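Beta-fructofuranosidase (Arthrobacter, PDB 3WPU) is a bacterial enzyme of the levansucrase/invertase family, whose members are built on a five-bladed beta-propeller. Local coordinates at residues F496-K507 with L532-Y540. Residues are numbered along the deposited sequence; the frame is centred on the assembly and turned at random.
Sequences FGVAVSDEAAQK and LIEKLLAQY
The aliphatic part of Glu534 lies flat over one face of the Phe496 ring, CG sitting 3.6 Å from the ring centroid and nearly on its normal in a CH-pi contact. Beyond CG the chain runs straight, and the carboxylate continues the stack with its plane 13° from that of the ring, passing back toward Phe496 CB. With Phe496 CG anti to its backbone nitrogen (chi1 -179°), the ring swings out toward the helix backbone, and CZ comes within 3.4 Å of the backbone oxygen Glu534 O. Leu537 meets the edge of the same ring, its CD1 3.6 Å from Phe496 CE2. Its CB also presses on Val498 CG2 at 3.4 Å, tighter than usual for two carbons, and its CD2 covers the same methyl.

Further along, Tyr540, the last modelled residue, packs against Val500 of the strand and against Ala504 and Lys507 of helix 502-512. Val500 CG1 touches its CB, while the Ala504 methyl approaches the ring obliquely, 3.6 Å from Tyr540 CD1. Lys507 crosses the phenol end at about a right angle: its CD packs 3.3 Å from Tyr540 OH, and the chain bends at its last two torsions to bring NZ into a weak hydrogen bond with that oxygen. Ser501 is the N-cap of helix 502-512, its OG accepting from Ala504 N at 3.0 Å.

Strand 496-500 thus presents alternate residues, Phe496, Val498 and Val500, to segment 532-540; the axes of 496-500 and 532-539 are inclined at 41°. Alongside it, strand 488-493 pairs antiparallel, and Phe491 from that strand meets both Val500 and Leu537. Tyr519 of helix 514-520 also touches Phe496, and Leu536 packs on Ile511 and Leu512, so the C-terminal helix closes a small helical cluster over this beta hairpin.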
ATOM      1  N   PHE A 496     -27.538  -7.043  13.792  1.00 44.40           N
ATOM      2  CA  PHE A 496     -27.880  -7.352  12.397  1.00 39.86           C
ATOM      3  C   PHE A 496     -26.933  -6.600  11.456  1.00 36.08           C
ATOM      4  O   PHE A 496     -26.724  -5.401  11.623  1.00 36.35           O
ATOM      5  CB  PHE A 496     -29.330  -6.958  12.073  1.00 40.26           C
ATOM      6  CG  PHE A 496     -29.740  -7.275  10.661  1.00 39.59           C
ATOM      7  CD1 PHE A 496     -30.217  -8.534  10.331  1.00 39.69           C
ATOM      8  CD2 PHE A 496     -29.619  -6.324   9.654  1.00 39.67           C
ATOM      9  CE1 PHE A 496     -30.582  -8.842   9.031  1.00 39.09           C
ATOM     10  CE2 PHE A 496     -29.983  -6.624   8.354  1.00 39.69           C
ATOM     11  CZ  PHE A 496     -30.464  -7.887   8.041  1.00 40.63           C
ATOM     12  N   GLY A 497     -26.376  -7.299  10.470  1.00 33.37           N
ATOM     13  CA  GLY A 497     -25.610  -6.645   9.408  1.00 29.66           C
ATOM     14  C   GLY A 497     -25.531  -7.442   8.123  1.00 28.18           C
ATOM     15  O   GLY A 497     -25.321  -8.666   8.146  1.00 26.34           O
ATOM     16  N   VAL A 498     -25.727  -6.759   6.994  1.00 26.60           N
ATOM     17  CA  VAL A 498     -25.494  -7.354   5.680  1.00 26.64           C
ATOM     18  C   VAL A 498     -24.807  -6.351   4.782  1.00 26.52           C
ATOM     19  O   VAL A 498     -25.038  -5.140   4.881  1.00 26.60           O
ATOM     20  CB  VAL A 498     -26.788  -7.828   4.969  1.00 29.33           C
ATOM     21  CG1 VAL A 498     -27.704  -8.581   5.923  1.00 29.41           C
ATOM     22  CG2 VAL A 498     -27.523  -6.666   4.334  1.00 30.83           C
ATOM     23  N   ALA A 499     -23.981  -6.871   3.886  1.00 24.90           N
ATOM     24  CA  ALA A 499     -23.297  -6.050   2.908  1.00 24.46           C
ATOM     25  C   ALA A 499     -23.872  -6.333   1.528  1.00 22.88           C
ATOM     26  O   ALA A 499     -24.109  -7.481   1.178  1.00 23.67           O
ATOM     27  CB  ALA A 499     -21.815  -6.361   2.937  1.00 25.29           C
ATOM     28  N   VAL A 500     -24.070  -5.289   0.736  1.00 21.20           N
ATOM     29  CA  VAL A 500     -24.655  -5.447  -0.596  1.00 20.56           C
ATOM     30  C   VAL A 500     -23.874  -4.698  -1.679  1.00 20.87           C
ATOM     31  O   VAL A 500     -23.034  -3.853  -1.392  1.00 19.69           O
ATOM     32  CB  VAL A 500     -26.133  -4.993  -0.594  1.00 20.16           C
ATOM     33  CG1 VAL A 500     -26.928  -5.742   0.460  1.00 20.65           C
ATOM     34  CG2 VAL A 500     -26.242  -3.498  -0.354  1.00 19.94           C
ATOM     35  N   SER A 501     -24.180  -5.014  -2.934  1.00 21.11           N
ATOM     36  CA  SER A 501     -23.533  -4.390  -4.083  1.00 20.94           C
ATOM     37  C   SER A 501     -24.015  -2.968  -4.278  1.00 20.83           C
ATOM     38  O   SER A 501     -24.977  -2.532  -3.642  1.00 20.27           O
ATOM     39  CB  SER A 501     -23.849  -5.201  -5.340  1.00 21.38           C
ATOM     40  OG  SER A 501     -25.242  -5.132  -5.601  1.00 21.77           O
ATOM     41  N   ASP A 502     -23.339  -2.240  -5.164  1.00 21.30           N
ATOM     42  CA  ASP A 502     -23.753  -0.899  -5.540  1.00 22.42           C
ATOM     43  C   ASP A 502     -25.232  -0.955  -5.988  1.00 23.35           C
ATOM     44  O   ASP A 502     -26.055  -0.194  -5.512  1.00 23.13           O
ATOM     45  CB  ASP A 502     -22.920  -0.362  -6.719  1.00 23.65           C
ATOM     46  CG  ASP A 502     -21.470  -0.016  -6.352  1.00 24.91           C
ATOM     47  OD1 ASP A 502     -21.087  -0.019  -5.164  1.00 23.64           O
ATOM     48  OD2 ASP A 502     -20.698   0.256  -7.296  1.00 26.05           O
ATOM     49  N   GLU A 503     -25.517  -1.875  -6.907  1.00 25.70           N
ATOM     50  CA  GLU A 503     -26.835  -2.022  -7.544  1.00 28.71           C
ATOM     51  C   GLU A 503     -27.916  -2.337  -6.512  1.00 28.08           C
ATOM     52  O   GLU A 503     -28.995  -1.725  -6.506  1.00 26.92           O
ATOM     53  CB  GLU A 503     -26.789  -3.132  -8.610  1.00 30.61           C
ATOM     54  CG  GLU A 503     -25.976  -2.795  -9.864  1.00 33.49           C
ATOM     55  CD  GLU A 503     -24.473  -2.660  -9.629  1.00 35.27           C
ATOM     56  OE1 GLU A 503     -23.906  -3.343  -8.725  1.00 31.88           O
ATOM     57  OE2 GLU A 503     -23.854  -1.844 -10.357  1.00 38.92           O
ATOM     58  N   ALA A 504     -27.618  -3.299  -5.644  1.00 27.43           N
ATOM     59  CA  ALA A 504     -28.531  -3.669  -4.577  1.00 27.09           C
ATOM     60  C   ALA A 504     -28.805  -2.489  -3.644  1.00 26.50           C
ATOM     61  O   ALA A 504     -29.963  -2.201  -3.325  1.00 25.06           O
ATOM     62  CB  ALA A 504     -27.990  -4.862  -3.808  1.00 27.10           C
ATOM     63  N   ALA A 505     -27.751  -1.789  -3.227  1.00 26.34           N
ATOM     64  CA  ALA A 505     -27.905  -0.636  -2.335  1.00 26.23           C
ATOM     65  C   ALA A 505     -28.851   0.403  -2.930  1.00 28.71           C
ATOM     66  O   ALA A 505     -29.705   0.944  -2.224  1.00 27.01           O
ATOM     67  CB  ALA A 505     -26.551  -0.002  -2.016  1.00 25.81           C
ATOM     68  N   GLN A 506     -28.702   0.683  -4.225  1.00 30.59           N
ATOM     69  CA  GLN A 506     -29.579   1.652  -4.896  1.00 32.21           C
ATOM     70  C   GLN A 506     -31.035   1.184  -4.887  1.00 31.67           C
ATOM     71  O   GLN A 506     -31.942   1.977  -4.674  1.00 33.46           O
ATOM     72  CB  GLN A 506     -29.131   1.886  -6.342  1.00 33.90           C
ATOM     73  CG  GLN A 506     -27.742   2.475  -6.497  1.00 37.62           C
ATOM     74  CD  GLN A 506     -27.540   3.770  -5.731  1.00 40.56           C
ATOM     75  OE1 GLN A 506     -28.496   4.488  -5.422  1.00 44.19           O
ATOM     76  NE2 GLN A 506     -26.285   4.078  -5.418  1.00 44.09           N
ATOM     77  N   LYS A 507     -31.231  -0.109  -5.122  1.00 31.00           N
ATOM     78  CA  LYS A 507     -32.552  -0.730  -5.184  1.00 32.33           C
ATOM     79  C   LYS A 507     -33.242  -0.690  -3.827  1.00 31.76           C
ATOM     80  O   LYS A 507     -34.418  -0.333  -3.715  1.00 30.76           O
ATOM     81  CB  LYS A 507     -32.409  -2.186  -5.630  1.00 34.13           C
ATOM     82  CG  LYS A 507     -33.689  -2.840  -6.120  1.00 38.45           C
ATOM     83  CD  LYS A 507     -33.382  -3.913  -7.169  1.00 41.91           C
ATOM     84  CE  LYS A 507     -34.493  -4.039  -8.204  1.00 44.25           C
ATOM     85  NZ  LYS A 507     -35.743  -4.616  -7.636  1.00 45.30           N
ATOM     86  N   LEU A 532     -39.005  -5.165   8.194  1.00 21.52           N
ATOM     87  CA  LEU A 532     -39.079  -5.142   6.755  1.00 23.42           C
ATOM     88  C   LEU A 532     -37.750  -4.699   6.141  1.00 23.50           C
ATOM     89  O   LEU A 532     -37.382  -5.163   5.066  1.00 22.83           O
ATOM     90  CB  LEU A 532     -40.283  -4.328   6.284  1.00 27.13           C
ATOM     91  CG  LEU A 532     -40.325  -2.821   6.099  1.00 29.60           C
ATOM     92  CD1 LEU A 532     -40.043  -2.493   4.644  1.00 30.14           C
ATOM     93  CD2 LEU A 532     -41.727  -2.320   6.478  1.00 30.94           C
ATOM     94  N   ILE A 533     -37.019  -3.840   6.850  1.00 22.66           N
ATOM     95  CA  ILE A 533     -35.680  -3.448   6.408  1.00 23.29           C
ATOM     96  C   ILE A 533     -34.748  -4.659   6.446  1.00 24.43           C
ATOM     97  O   ILE A 533     -34.057  -4.938   5.466  1.00 23.69           O
ATOM     98  CB  ILE A 533     -35.119  -2.283   7.250  1.00 23.14           C
ATOM     99  CG1 ILE A 533     -35.922  -1.014   6.963  1.00 24.09           C
ATOM    100  CG2 ILE A 533     -33.635  -2.080   6.963  1.00 23.43           C
ATOM    101  CD1 ILE A 533     -35.555   0.151   7.849  1.00 22.86           C
ATOM    102  N   GLU A 534     -34.755  -5.395   7.559  1.00 25.41           N
ATOM    103  CA  GLU A 534     -33.883  -6.573   7.710  1.00 27.29           C
ATOM    104  C   GLU A 534     -34.207  -7.675   6.708  1.00 28.01           C
ATOM    105  O   GLU A 534     -33.310  -8.368   6.238  1.00 27.62           O
ATOM    106  CB  GLU A 534     -33.946  -7.133   9.134  1.00 28.92           C
ATOM    107  CG  GLU A 534     -33.338  -6.241  10.200  1.00 30.56           C
ATOM    108  CD  GLU A 534     -33.564  -6.766  11.607  1.00 32.27           C
ATOM    109  OE1 GLU A 534     -34.127  -7.872  11.771  1.00 36.57           O
ATOM    110  OE2 GLU A 534     -33.178  -6.072  12.558  1.00 34.98           O
ATOM    111  N   LYS A 535     -35.485  -7.845   6.376  1.00 27.99           N
ATOM    112  CA  LYS A 535     -35.877  -8.825   5.364  1.00 28.73           C
ATOM    113  C   LYS A 535     -35.352  -8.442   3.975  1.00 28.30           C
ATOM    114  O   LYS A 535     -34.844  -9.284   3.232  1.00 26.31           O
ATOM    115  CB  LYS A 535     -37.404  -8.991   5.339  1.00 30.10           C
ATOM    116  CG  LYS A 535     -37.946  -9.583   4.053  1.00 32.87           C
ATOM    117  CD  LYS A 535     -39.434  -9.302   3.904  1.00 37.51           C
ATOM    118  CE  LYS A 535     -39.722  -8.563   2.595  1.00 41.12           C
ATOM    119  NZ  LYS A 535     -39.316  -9.300   1.368  1.00 41.77           N
ATOM    120  N   LEU A 536     -35.480  -7.168   3.620  1.00 27.60           N
ATOM    121  CA  LEU A 536     -35.042  -6.704   2.308  1.00 28.73           C
ATOM    122  C   LEU A 536     -33.519  -6.823   2.202  1.00 28.07           C
ATOM    123  O   LEU A 536     -32.988  -7.243   1.176  1.00 27.91           O
ATOM    124  CB  LEU A 536     -35.506  -5.263   2.070  1.00 29.10           C
ATOM    125  CG  LEU A 536     -35.444  -4.694   0.651  1.00 32.01           C
ATOM    126  CD1 LEU A 536     -36.191  -5.546  -0.370  1.00 32.59           C
ATOM    127  CD2 LEU A 536     -35.995  -3.279   0.665  1.00 33.46           C
ATOM    128  N   LEU A 537     -32.827  -6.471   3.274  1.00 28.68           N
ATOM    129  CA  LEU A 537     -31.376  -6.574   3.308  1.00 29.87           C
ATOM    130  C   LEU A 537     -30.932  -8.030   3.170  1.00 32.03           C
ATOM    131  O   LEU A 537     -30.052  -8.348   2.356  1.00 30.22           O
ATOM    132  CB  LEU A 537     -30.844  -5.949   4.595  1.00 29.72           C
ATOM    133  CG  LEU A 537     -30.828  -4.422   4.590  1.00 29.61           C
ATOM    134  CD1 LEU A 537     -30.509  -3.904   5.989  1.00 30.08           C
ATOM    135  CD2 LEU A 537     -29.826  -3.870   3.580  1.00 29.78           C
ATOM    136  N   ALA A 538     -31.561  -8.917   3.941  1.00 32.00           N
ATOM    137  CA  ALA A 538     -31.251 -10.347   3.868  1.00 34.42           C
ATOM    138  C   ALA A 538     -31.454 -10.923   2.462  1.00 35.69           C
ATOM    139  O   ALA A 538     -30.736 -11.838   2.063  1.00 34.04           O
ATOM    140  CB  ALA A 538     -32.065 -11.128   4.888  1.00 33.45           C
ATOM    141  N   GLN A 539     -32.417 -10.387   1.711  1.00 38.25           N
ATOM    142  CA  GLN A 539     -32.650 -10.839   0.330  1.00 40.15           C
ATOM    143  C   GLN A 539     -31.502 -10.515  -0.627  1.00 40.07           C
ATOM    144  O   GLN A 539     -31.220 -11.294  -1.538  1.00 38.85           O
ATOM    145  CB  GLN A 539     -33.966 -10.273  -0.223  1.00 41.63           C
ATOM    146  CG  GLN A 539     -35.127 -11.230  -0.014  1.00 44.46           C
ATOM    147  CD  GLN A 539     -36.490 -10.584  -0.149  1.00 45.37           C
ATOM    148  OE1 GLN A 539     -36.627  -9.450  -0.624  1.00 46.02           O
ATOM    149  NE2 GLN A 539     -37.516 -11.315   0.269  1.00 44.70           N
ATOM    150  N   TYR A 540     -30.847  -9.374  -0.417  1.00 40.70           N
ATOM    151  CA  TYR A 540     -29.749  -8.935  -1.281  1.00 41.39           C
ATOM    152  C   TYR A 540     -28.376  -9.241  -0.681  1.00 41.00           C
ATOM    153  O   TYR A 540     -28.261  -9.605   0.491  1.00 40.69           O
ATOM    154  CB  TYR A 540     -29.875  -7.439  -1.566  1.00 42.43           C
ATOM    155  CG  TYR A 540     -31.051  -7.084  -2.446  1.00 44.49           C
ATOM    156  CD1 TYR A 540     -30.908  -6.975  -3.830  1.00 45.39           C
ATOM    157  CD2 TYR A 540     -32.311  -6.860  -1.898  1.00 45.56           C
ATOM    158  CE1 TYR A 540     -31.989  -6.647  -4.637  1.00 46.29           C
ATOM    159  CE2 TYR A 540     -33.395  -6.533  -2.693  1.00 46.59           C
ATOM    160  CZ  TYR A 540     -33.229  -6.428  -4.061  1.00 47.80           C
ATOM    161  OH  TYR A 540     -34.311  -6.106  -4.844  1.00 49.81           O
TER